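Salicylic acid-binding protein 2 (Nicotiana tabacum, PDB 1XKL) hydrolyses methyl salicylate to salicylic acid and methanol, releasing the active hormone that switches on systemic acquired resistance in tobacco. Local coordinates at residues 120-125 / 129-134; 108-111 / 116-119. All coordinates share one frame; numbering follows the deposited sequence.

Contact 1: 120-125 / 129-134. With STH (2-amino-4H-1,3-benzoxathiin-4-ol), chain E.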
loop_
_atom_site.group_PDB
_atom_site.type_symbol
_atom_site.label_atom_id
_atom_site.label_comp_id
_atom_site.label_asym_id
_atom_site.label_seq_id
_atom_site.Cartn_x
_atom_site.Cartn_y
_atom_site.Cartn_z
ATOM N N GLU A 120 -24.602 15.159 26.062
ATOM C CA GLU A 120 -25.370 16.153 25.307
ATOM C C GLU A 120 -25.037 17.549 25.811
ATOM O O GLU A 120 -24.841 18.473 25.025
ATOM C CB GLU A 120 -26.873 15.881 25.456
ATOM C CG GLU A 120 -27.353 14.692 24.633
ATOM C CD GLU A 120 -28.775 14.266 24.964
ATOM O OE1 GLU A 120 -29.370 13.529 24.154
ATOM O OE2 GLU A 120 -29.293 14.656 26.032
ATOM N N GLN A 121 -24.962 17.699 27.129
ATOM C CA GLN A 121 -24.633 18.992 27.702
ATOM C C GLN A 121 -23.223 19.394 27.285
ATOM O O GLN A 121 -23.006 20.513 26.811
ATOM C CB GLN A 121 -24.765 18.937 29.224
ATOM C CG GLN A 121 -26.212 18.822 29.694
ATOM C CD GLN A 121 -27.044 20.026 29.276
ATOM O OE1 GLN A 121 -26.752 21.159 29.661
ATOM N NE2 GLN A 121 -28.082 19.787 28.480
ATOM N N TYR A 122 -22.266 18.481 27.447
ATOM C CA TYR A 122 -20.880 18.756 27.060
ATOM C C TYR A 122 -20.821 19.349 25.650
ATOM O O TYR A 122 -20.207 20.388 25.427
ATOM C CB TYR A 122 -20.051 17.467 27.095
ATOM C CG TYR A 122 -18.676 17.628 26.490
ATOM C CD1 TYR A 122 -17.663 18.285 27.182
ATOM C CD2 TYR A 122 -18.409 17.187 25.195
ATOM C CE1 TYR A 122 -16.422 18.506 26.600
ATOM C CE2 TYR A 122 -17.174 17.402 24.600
ATOM C CZ TYR A 122 -16.184 18.066 25.306
ATOM O OH TYR A 122 -14.970 18.315 24.709
ATOM N N ASN A 123 -21.459 18.671 24.701
ATOM C CA ASN A 123 -21.467 19.117 23.316
ATOM C C ASN A 123 -22.143 20.461 23.113
ATOM O O ASN A 123 -21.743 21.231 22.243
ATOM C CB ASN A 123 -22.142 18.072 22.435
ATOM C CG ASN A 123 -21.342 16.792 22.343
ATOM O OD1 ASN A 123 -20.183 16.798 21.920
ATOM N ND2 ASN A 123 -21.955 15.682 22.737
ATOM N N GLU A 124 -23.169 20.740 23.912
ATOM C CA GLU A 124 -23.892 22.001 23.796
ATOM C C GLU A 124 -23.061 23.178 24.266
ATOM O O GLU A 124 -23.328 24.316 23.884
ATOM C CB GLU A 124 -25.202 21.930 24.577
ATOM C CG GLU A 124 -26.306 21.228 23.809
ATOM C CD GLU A 124 -27.474 20.843 24.683
ATOM O OE1 GLU A 124 -28.003 21.720 25.403
ATOM O OE2 GLU A 124 -27.872 19.659 24.645
ATOM N N ARG A 125 -22.062 22.928 25.105
ATOM C CA ARG A 125 -21.222 24.034 25.538
ATOM C C ARG A 125 -19.790 23.831 25.075
ATOM O O ARG A 125 -18.854 24.310 25.709
ATOM C CB ARG A 125 -21.279 24.236 27.058
ATOM C CG ARG A 125 -21.128 23.000 27.887
ATOM C CD ARG A 125 -22.429 22.694 28.603
ATOM N NE ARG A 125 -22.875 23.792 29.446
ATOM C CZ ARG A 125 -23.959 23.745 30.215
ATOM N NH1 ARG A 125 -24.692 22.642 30.235
ATOM N NH2 ARG A 125 -24.313 24.799 30.961
ATOM N N GLU A 129 -15.249 23.572 16.870
ATOM C CA GLU A 129 -13.848 23.791 16.519
ATOM C C GLU A 129 -12.891 23.312 17.597
ATOM O O GLU A 129 -11.677 23.271 17.384
ATOM C CB GLU A 129 -13.578 25.271 16.237
ATOM C CG GLU A 129 -14.409 25.840 15.105
ATOM C CD GLU A 129 -13.719 26.993 14.394
ATOM O OE1 GLU A 129 -13.317 27.965 15.076
ATOM O OE2 GLU A 129 -13.584 26.917 13.152
ATOM N N ASN A 130 -13.430 22.959 18.757
ATOM C CA ASN A 130 -12.588 22.479 19.841
ATOM C C ASN A 130 -12.084 21.078 19.492
ATOM O O ASN A 130 -11.124 20.595 20.088
ATOM C CB ASN A 130 -13.375 22.427 21.154
ATOM C CG ASN A 130 -12.467 22.383 22.379
ATOM O OD1 ASN A 130 -11.728 23.333 22.645
ATOM N ND2 ASN A 130 -12.516 21.279 23.128
ATOM N N TRP A 131 -12.729 20.437 18.517
ATOM C CA TRP A 131 -12.360 19.080 18.107
ATOM C C TRP A 131 -11.136 18.995 17.205
ATOM O O TRP A 131 -10.536 17.927 17.059
ATOM C CB TRP A 131 -13.540 18.389 17.415
ATOM C CG TRP A 131 -14.690 18.115 18.335
ATOM C CD1 TRP A 131 -15.884 18.777 18.379
ATOM C CD2 TRP A 131 -14.739 17.129 19.371
ATOM N NE1 TRP A 131 -16.674 18.265 19.380
ATOM C CE2 TRP A 131 -15.997 17.252 20.006
ATOM C CE3 TRP A 131 -13.842 16.150 19.829
ATOM C CZ2 TRP A 131 -16.382 16.435 21.074
ATOM C CZ3 TRP A 131 -14.227 15.339 20.893
ATOM C CH2 TRP A 131 -15.491 15.488 21.502
ATOM N N LEU A 132 -10.779 20.119 16.596
ATOM C CA LEU A 132 -9.627 20.189 15.709
ATOM C C LEU A 132 -9.629 19.098 14.643
ATOM O O LEU A 132 -10.561 18.997 13.850
ATOM C CB LEU A 132 -8.328 20.125 16.523
ATOM C CG LEU A 132 -8.057 21.285 17.485
ATOM C CD1 LEU A 132 -6.684 21.127 18.114
ATOM C CD2 LEU A 132 -8.142 22.602 16.741
ATOM N N ASP A 133 -8.589 18.274 14.630
ATOM C CA ASP A 133 -8.492 17.224 13.630
ATOM C C ASP A 133 -9.108 15.894 14.040
ATOM O O ASP A 133 -8.758 14.854 13.488
ATOM C CB ASP A 133 -7.028 17.006 13.256
ATOM C CG ASP A 133 -6.184 16.618 14.445
ATOM O OD1 ASP A 133 -4.991 16.316 14.247
ATOM O OD2 ASP A 133 -6.714 16.615 15.579
ATOM N N THR A 134 -10.022 15.919 15.004
ATOM C CA THR A 134 -10.672 14.693 15.452
ATOM C C THR A 134 -11.615 14.175 14.364
ATOM O O THR A 134 -12.319 14.958 13.728
ATOM C CB THR A 134 -11.473 14.934 16.737
ATOM O OG1 THR A 134 -10.578 15.306 17.793
ATOM C CG2 THR A 134 -12.230 13.680 17.132
HETATM C C8 STH E . -13.771 11.409 25.959
HETATM O O8 STH E . -14.997 10.880 25.701
HETATM C C1 STH E . -13.453 12.836 25.665
HETATM C C2 STH E . -12.096 13.360 25.960
HETATM C C3 STH E . -11.795 14.723 25.676
HETATM C C4 STH E . -12.783 15.574 25.087
HETATM C C5 STH E . -14.089 15.075 24.793
HETATM C C6 STH E . -14.415 13.730 25.063
HETATM C C7 STH E . -11.488 11.319 27.144
HETATM O O2 STH E . -11.096 12.546 26.552
HETATM N N7 STH E . -10.395 10.464 27.108
HETATM S S7 STH E . -12.793 10.586 26.542
HETATM O O HOH W 1 -13.664 18.885 22.197
HETATM O O HOH W 2 -19.543 19.010 19.930
#
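Tyr-122 and Trp-131 meet at the wall of the ligand pocket of this alpha/beta hydrolase, where the end of helix 117-124 faces the loop leading to strand 135-138. The packed part is aromatic. The two side chains arrive from opposite directions, and Trp-131 CZ2 lies in the plane of the tyrosine ring at its edge, 3.7 Å from Tyr-122 CE2. With CG anti to the backbone N (chi1 170°), Tyr-122 extends so that its CE2 and OH end reaches Trp-131 and the ligand. The benzo ring of the bound benzoxathiin closes this cluster: its C5 is 3.4 Å from Tyr-122 OH and 3.6 Å from Trp-131 CH2. Where the polar groups do not touch directly, as with Asn-130 ND2 and Tyr-122 OH at 4.2 Å, two waters bridge the gap. Water 1 donates to Tyr-122 OH and accepts from Asn-130 ND2, while sitting over one face of the indole. Tyr-122 OH is also hydrogen-bonded to Gly-212 O, and Asn-130 OD1 to Lys-159, a salicylate-binding residue, so both ends of the bridge have partners in the surrounding fold. Water 2 donates to OD1 of the partly exposed Asn-123 and accepts from Trp-131 NE1. Trp-131 O accepts from both Thr-134 N and Thr-134 OG1; the hydroxyl, 2.7 Å from Trp-131 O, lies in the carbonyl plane on a lone pair.

Contact 2: 108-111 / 116-119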
loop_
_atom_site.group_PDB
_atom_site.type_symbol
_atom_site.label_atom_id
_atom_site.label_comp_id
_atom_site.label_asym_id
_atom_site.label_seq_id
_atom_site.Cartn_x
_atom_site.Cartn_y
_atom_site.Cartn_z
HETATM N N MSE A 108 -19.620 12.355 34.322
HETATM C CA MSE A 108 -20.314 11.715 35.427
HETATM C C MSE A 108 -21.817 11.799 35.197
HETATM O O MSE A 108 -22.394 12.886 35.243
HETATM C CB MSE A 108 -19.930 12.420 36.734
HETATM C CG MSE A 108 -20.504 11.795 37.983
HETATM SE SE MSE A 108 -19.919 12.764 39.527
HETATM C CE MSE A 108 -20.755 14.463 39.101
ATOM N N PRO A 109 -22.468 10.652 34.956
ATOM C CA PRO A 109 -23.912 10.569 34.708
ATOM C C PRO A 109 -24.743 10.696 35.975
ATOM O O PRO A 109 -24.203 10.846 37.071
ATOM C CB PRO A 109 -24.095 9.170 34.102
ATOM C CG PRO A 109 -22.696 8.561 34.046
ATOM C CD PRO A 109 -21.890 9.305 35.050
ATOM N N ASP A 110 -26.061 10.634 35.800
ATOM C CA ASP A 110 -27.005 10.660 36.909
ATOM C C ASP A 110 -28.096 9.644 36.595
ATOM O O ASP A 110 -27.997 8.908 35.607
ATOM C CB ASP A 110 -27.580 12.075 37.163
ATOM C CG ASP A 110 -28.489 12.597 36.042
ATOM O OD1 ASP A 110 -28.827 13.795 36.110
ATOM O OD2 ASP A 110 -28.877 11.857 35.119
ATOM N N SER A 111 -29.110 9.581 37.448
ATOM C CA SER A 111 -30.209 8.640 37.265
ATOM C C SER A 111 -31.469 9.324 36.731
ATOM O O SER A 111 -32.299 8.691 36.080
ATOM C CB SER A 111 -30.529 7.948 38.594
ATOM O OG SER A 111 -30.768 8.898 39.617
ATOM N N SER A 116 -27.515 9.862 28.156
ATOM C CA SER A 116 -26.645 10.702 27.339
ATOM C C SER A 116 -26.613 12.151 27.822
ATOM O O SER A 116 -25.883 12.975 27.277
ATOM C CB SER A 116 -27.085 10.656 25.869
ATOM O OG SER A 116 -28.386 11.195 25.691
ATOM N N PHE A 117 -27.382 12.459 28.864
ATOM C CA PHE A 117 -27.442 13.821 29.397
ATOM C C PHE A 117 -26.112 14.574 29.458
ATOM O O PHE A 117 -25.963 15.617 28.811
ATOM C CB PHE A 117 -28.086 13.815 30.788
ATOM C CG PHE A 117 -28.319 15.192 31.364
ATOM C CD1 PHE A 117 -29.055 16.145 30.663
ATOM C CD2 PHE A 117 -27.826 15.524 32.621
ATOM C CE1 PHE A 117 -29.297 17.405 31.207
ATOM C CE2 PHE A 117 -28.063 16.782 33.175
ATOM C CZ PHE A 117 -28.800 17.722 32.464
ATOM N N VAL A 118 -25.140 14.073 30.223
ATOM C CA VAL A 118 -23.870 14.792 30.332
ATOM C C VAL A 118 -23.120 14.914 29.016
ATOM O O VAL A 118 -22.404 15.890 28.802
ATOM C CB VAL A 118 -22.933 14.179 31.418
ATOM C CG1 VAL A 118 -23.643 14.191 32.758
ATOM C CG2 VAL A 118 -22.501 12.756 31.042
ATOM N N LEU A 119 -23.291 13.941 28.126
ATOM C CA LEU A 119 -22.619 13.997 26.833
ATOM C C LEU A 119 -23.277 15.066 25.969
ATOM O O LEU A 119 -22.597 15.801 25.252
ATOM C CB LEU A 119 -22.674 12.627 26.147
ATOM C CG LEU A 119 -21.892 11.515 26.862
ATOM C CD1 LEU A 119 -21.887 10.248 26.018
ATOM C CD2 LEU A 119 -20.458 11.987 27.100
#
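Val-118 carries CG1 anti to its carbonyl carbon (chi1 -58°), which directs this methyl from the first turn of helix 117-124 onto the backbone of Met-108, while Phe-117, with CG anti to the backbone N (chi1 -174°), brings CD2 of its ring near Asp-110. The valine contact is the tighter one. CG1 of Val-118 lies 3.1 Å from Met-108 O, a short approach for a methyl group and a carbonyl oxygen, and 4.1 Å from Pro-109 CA. Met-108 O is buried by this methyl and has no hydrogen-bonding partner in the model, so a polar atom is enclosed by apolar packing. The side chain of Met-108, a selenomethionine, starts out away from the helix, and it is the main chain that meets the valine. Farther along the loop the fit is looser: Asp-110 OD1 comes 4.0 Å from Phe-117 CD2, oblique to the ring, although the carboxylate and ring planes are only 9° apart. The same OD1 is hydrogen-bonded to His-113 ND1, and the His-113 ring stacks on Phe-117. The imidazole thus ties the acid to the aromatic ring through two different interactions and probably limits how the carboxylate can turn. Met-85 of helix 83-93 and Gln-221 and Ile-225 of helix 215-225 also pack against the valine, and Gln-221 OE1 accepts from Met-108 N. Together these contacts fold the connection after strand 98-104 back against the start of helix 117-124, within the insertion between strands 98-104 and 202-207 of the central parallel sheet, the place from which alpha/beta hydrolases of this kind build a cap over the active site.

How the contacts relate
Both contacts draw on helix 117-124, taken in series along the chain: contact 2 packs the preceding loop against its start, and contact 1 sets the following loop against its end, with centres about 16 Å apart. Contact 2 is the more buried and lies nearer the middle of the chain, about 13 Å from its centre against 17 Å for contact 1. Its chemistry is a valine methyl on backbone beside an acid next to an aromatic ring, and the ligand stays distant. Contact 1 is partly buried, aromatic and hydrated, and it touches the ligand directly. One helix thus joins largely buried loop packing at its beginning to pocket wall at its end.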